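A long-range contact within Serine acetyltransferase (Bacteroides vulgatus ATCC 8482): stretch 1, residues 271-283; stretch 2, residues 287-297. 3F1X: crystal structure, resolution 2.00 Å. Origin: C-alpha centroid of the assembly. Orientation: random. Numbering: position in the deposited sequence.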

# COMPACT_ATOMS: atom_id res chain seq x y z
N THR A 271 -34.26 9.42 -35.95
CA THR A 271 -34.60 8.04 -35.69
C THR A 271 -33.94 7.16 -36.74
O THR A 271 -34.11 7.39 -37.94
CB THR A 271 -36.13 7.79 -35.75
OG1 THR A 271 -36.76 8.53 -34.70
CG2 THR A 271 -36.45 6.32 -35.58
N ILE A 272 -33.18 6.17 -36.29
CA ILE A 272 -32.54 5.24 -37.20
C ILE A 272 -33.44 4.01 -37.16
O ILE A 272 -33.52 3.32 -36.14
CB ILE A 272 -31.11 4.84 -36.73
CG1 ILE A 272 -30.19 6.07 -36.74
CG2 ILE A 272 -30.55 3.78 -37.64
CD1 ILE A 272 -30.42 6.99 -35.59
N GLY A 273 -34.13 3.76 -38.27
CA GLY A 273 -35.06 2.64 -38.37
C GLY A 273 -34.45 1.28 -38.12
O GLY A 273 -33.26 1.07 -38.36
N LYS A 274 -35.25 0.33 -37.64
CA LYS A 274 -34.72 -0.99 -37.35
C LYS A 274 -34.04 -1.65 -38.55
O LYS A 274 -34.47 -1.51 -39.70
CB LYS A 274 -35.81 -1.92 -36.78
CG LYS A 274 -37.04 -2.10 -37.63
CD LYS A 274 -37.99 -3.10 -36.97
CE LYS A 274 -39.27 -3.29 -37.78
NZ LYS A 274 -40.18 -4.31 -37.18
N GLY A 275 -32.96 -2.36 -38.26
CA GLY A 275 -32.22 -3.05 -39.30
C GLY A 275 -31.42 -2.14 -40.21
O GLY A 275 -30.77 -2.62 -41.14
N ALA A 276 -31.44 -0.84 -39.95
CA ALA A 276 -30.68 0.07 -40.80
C ALA A 276 -29.20 0.06 -40.44
O ALA A 276 -28.80 -0.31 -39.33
CB ALA A 276 -31.22 1.48 -40.69
N THR A 277 -28.39 0.48 -41.41
CA THR A 277 -26.94 0.54 -41.24
C THR A 277 -26.45 1.95 -41.56
O THR A 277 -26.78 2.51 -42.61
CB THR A 277 -26.24 -0.46 -42.17
OG1 THR A 277 -26.61 -1.80 -41.80
CG2 THR A 277 -24.72 -0.32 -42.06
N VAL A 278 -25.67 2.52 -40.64
CA VAL A 278 -25.12 3.86 -40.82
C VAL A 278 -23.62 3.74 -41.02
O VAL A 278 -22.89 3.34 -40.12
CB VAL A 278 -25.39 4.76 -39.57
CG1 VAL A 278 -24.72 6.13 -39.75
CG2 VAL A 278 -26.89 4.94 -39.36
N GLY A 279 -23.18 4.08 -42.23
CA GLY A 279 -21.76 4.01 -42.54
C GLY A 279 -20.94 4.93 -41.66
O GLY A 279 -21.49 5.81 -40.99
N GLY A 280 -19.63 4.77 -41.68
CA GLY A 280 -18.79 5.61 -40.85
C GLY A 280 -18.43 6.96 -41.42
O GLY A 280 -18.66 7.23 -42.61
N ASN A 281 -17.90 7.82 -40.57
CA ASN A 281 -17.44 9.16 -40.96
C ASN A 281 -18.49 10.09 -41.54
O ASN A 281 -18.15 10.98 -42.32
CB ASN A 281 -16.29 9.02 -41.95
CG ASN A 281 -15.14 8.23 -41.38
OD1 ASN A 281 -14.40 8.71 -40.52
ND2 ASN A 281 -14.98 6.99 -41.85
N ILE A 282 -19.75 9.91 -41.17
CA ILE A 282 -20.79 10.79 -41.69
C ILE A 282 -21.58 11.52 -40.61
O ILE A 282 -21.83 11.00 -39.52
CB ILE A 282 -21.77 10.03 -42.61
CG1 ILE A 282 -22.38 8.84 -41.88
CG2 ILE A 282 -21.06 9.57 -43.87
CD1 ILE A 282 -23.48 8.17 -42.68
N TRP A 283 -21.96 12.74 -40.95
CA TRP A 283 -22.72 13.64 -40.10
C TRP A 283 -24.18 13.39 -40.47
O TRP A 283 -24.64 13.83 -41.52
CB TRP A 283 -22.27 15.07 -40.43
CG TRP A 283 -22.98 16.20 -39.74
CD1 TRP A 283 -23.89 17.05 -40.31
CD2 TRP A 283 -22.74 16.69 -38.42
NE1 TRP A 283 -24.22 18.04 -39.41
CE2 TRP A 283 -23.54 17.84 -38.25
CE3 TRP A 283 -21.93 16.26 -37.35
CZ2 TRP A 283 -23.54 18.57 -37.06
CZ3 TRP A 283 -21.94 16.99 -36.16
CH2 TRP A 283 -22.74 18.14 -36.03
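Stretch 2 287-297: NVPAGSRIVQR

Stretch 2 lies beside stretch 1 and runs in the same direction, repeating its path about sixteen residues later: a short extended segment, a type II turn, a second extended segment. The register holds at an offset of sixteen in the bridged segments and slips at the turns and past Gly279. Together the stretches bury 768 Å².

Asn287 opens the contact next to Thr271, their CA atoms 5.0 Å apart. Val288 then makes a single backbone bridge with Ile272. Val288 N donates to Thr271 O at 2.9 Å, and Val288 O accepts from Gly273 N at 2.8 Å, so one residue of stretch 2 clasps the residues flanking Ile272. The CA-to-CB bond of Val288, a t rotamer, points toward stretch 1, and Val288 CG1 packs 4.0 Å from Ala276 CB.

Pro289, its CA-to-CB bond pointing away, begins the type II turn that ends at Ser292. This turn lies against the corresponding one from Gly273 to Ala276, and the fit is tight: Gly273 CA comes within 3.7 Å of Ala290 CA. An ideal CB on Gly273 would stand 2.3 Å from Ala290 N, a clash, so the close approach depends on a bare backbone there. Ala290 CB rests 3.3 Å from Lys274 O. Lys274 O also accepts from Gly291 N at 2.8 Å, though the angle of 134° is well bent. Gly291, with phi 68°, occupies the position of the turn where positive phi favours glycine. Ser292 braces its own turn through Ser292 OG, which donates to Pro289 O at 2.8 Å, alongside a weak backbone bond from Ser292 N to Pro289 O at 3.3 Å.

Beyond the turn, a parallel ladder follows. Thr277 N donates to Ser292 O at 2.9 Å, and Ile294 N donates to Thr277 O at 3.1 Å, so Thr277 bonds to the residues before and after its partner Arg293. These two share one face of the sheet, where Thr277 OG1 lies over a face of the guanidinium, 4.2 Å from Arg293 NH2. Val278 and Ile294 share the other face, Val278 CG2 to Ile294 CG2 at 4.2 Å, while Ile282 CD1 reaches to 4.0 Å from Ile294 CG2. Ile294 O completes the ladder by accepting from Gly279 N at 2.7 Å.

The CA-to-CB bond of Val295 points away. At Gln296 a water takes over the pairing, accepting from Gln296 N at 2.9 Å and donating to Gly280 O at 2.8 Å, while Ile282 CG2 packs 3.5 Å from Gln296 CB. Arg297 does not touch stretch 1.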

# COMPACT_ATOMS: atom_id res chain seq x y z
N ASN A 287 -33.64 11.51 -40.47
CA ASN A 287 -34.10 10.17 -40.14
C ASN A 287 -33.53 9.19 -41.15
O ASN A 287 -33.24 9.55 -42.29
CB ASN A 287 -35.63 10.10 -40.19
CG ASN A 287 -36.30 10.86 -39.07
OD1 ASN A 287 -37.46 11.26 -39.19
ND2 ASN A 287 -35.58 11.06 -37.97
N VAL A 288 -33.37 7.94 -40.74
CA VAL A 288 -32.84 6.90 -41.63
C VAL A 288 -33.87 5.79 -41.67
O VAL A 288 -34.11 5.11 -40.67
CB VAL A 288 -31.50 6.35 -41.10
CG1 VAL A 288 -30.97 5.26 -42.03
CG2 VAL A 288 -30.47 7.47 -40.99
N PRO A 289 -34.52 5.59 -42.84
CA PRO A 289 -35.53 4.53 -42.94
C PRO A 289 -35.03 3.15 -42.53
O PRO A 289 -33.84 2.85 -42.65
CB PRO A 289 -35.97 4.60 -44.41
CG PRO A 289 -34.82 5.24 -45.10
CD PRO A 289 -34.37 6.29 -44.12
N ALA A 290 -35.94 2.33 -42.04
CA ALA A 290 -35.60 0.99 -41.59
C ALA A 290 -35.03 0.14 -42.72
O ALA A 290 -35.45 0.25 -43.87
CB ALA A 290 -36.84 0.31 -41.01
N GLY A 291 -34.05 -0.70 -42.37
CA GLY A 291 -33.43 -1.58 -43.35
C GLY A 291 -32.60 -0.93 -44.44
O GLY A 291 -32.09 -1.63 -45.32
N SER A 292 -32.43 0.39 -44.39
CA SER A 292 -31.65 1.06 -45.42
C SER A 292 -30.19 1.22 -45.01
O SER A 292 -29.82 0.94 -43.87
CB SER A 292 -32.24 2.44 -45.71
OG SER A 292 -32.00 3.33 -44.64
N ARG A 293 -29.38 1.68 -45.96
CA ARG A 293 -27.96 1.89 -45.70
C ARG A 293 -27.58 3.28 -46.19
O ARG A 293 -27.95 3.68 -47.29
CB ARG A 293 -27.12 0.83 -46.41
CG ARG A 293 -25.62 1.02 -46.22
CD ARG A 293 -24.79 0.02 -47.03
NE ARG A 293 -24.49 -1.21 -46.29
CZ ARG A 293 -25.38 -2.17 -46.03
NH1 ARG A 293 -26.63 -2.06 -46.44
NH2 ARG A 293 -24.99 -3.25 -45.36
N ILE A 294 -26.85 4.02 -45.35
CA ILE A 294 -26.41 5.36 -45.71
C ILE A 294 -24.90 5.44 -45.53
O ILE A 294 -24.37 5.14 -44.46
CB ILE A 294 -27.11 6.43 -44.84
CG1 ILE A 294 -26.63 7.83 -45.24
CG2 ILE A 294 -26.86 6.17 -43.37
CD1 ILE A 294 -27.43 8.95 -44.60
N VAL A 295 -24.20 5.82 -46.60
CA VAL A 295 -22.75 5.91 -46.58
C VAL A 295 -22.23 7.25 -47.09
O VAL A 295 -22.94 7.98 -47.80
CB VAL A 295 -22.11 4.79 -47.43
CG1 VAL A 295 -22.45 3.44 -46.84
CG2 VAL A 295 -22.60 4.89 -48.87
N GLN A 296 -20.99 7.56 -46.74
CA GLN A 296 -20.36 8.81 -47.16
C GLN A 296 -20.24 8.89 -48.68
O GLN A 296 -20.05 7.88 -49.36
CB GLN A 296 -18.96 8.92 -46.53
CG GLN A 296 -18.28 10.26 -46.72
CD GLN A 296 -16.88 10.30 -46.13
OE1 GLN A 296 -16.59 11.09 -45.22
NE2 GLN A 296 -16.01 9.44 -46.63
N ARG A 297 -20.35 10.10 -49.21
CA ARG A 297 -20.23 10.33 -50.65
C ARG A 297 -18.83 9.91 -51.08
O ARG A 297 -17.89 9.95 -50.28
CB ARG A 297 -20.48 11.81 -50.96
CG ARG A 297 -21.13 12.06 -52.31
CD ARG A 297 -21.58 13.51 -52.46
NE ARG A 297 -22.37 13.70 -53.68
CZ ARG A 297 -21.90 13.55 -54.91
NH1 ARG A 297 -20.63 13.22 -55.10
NH2 ARG A 297 -22.70 13.72 -55.95
O HOH W 1 -19.84 5.82 -44.69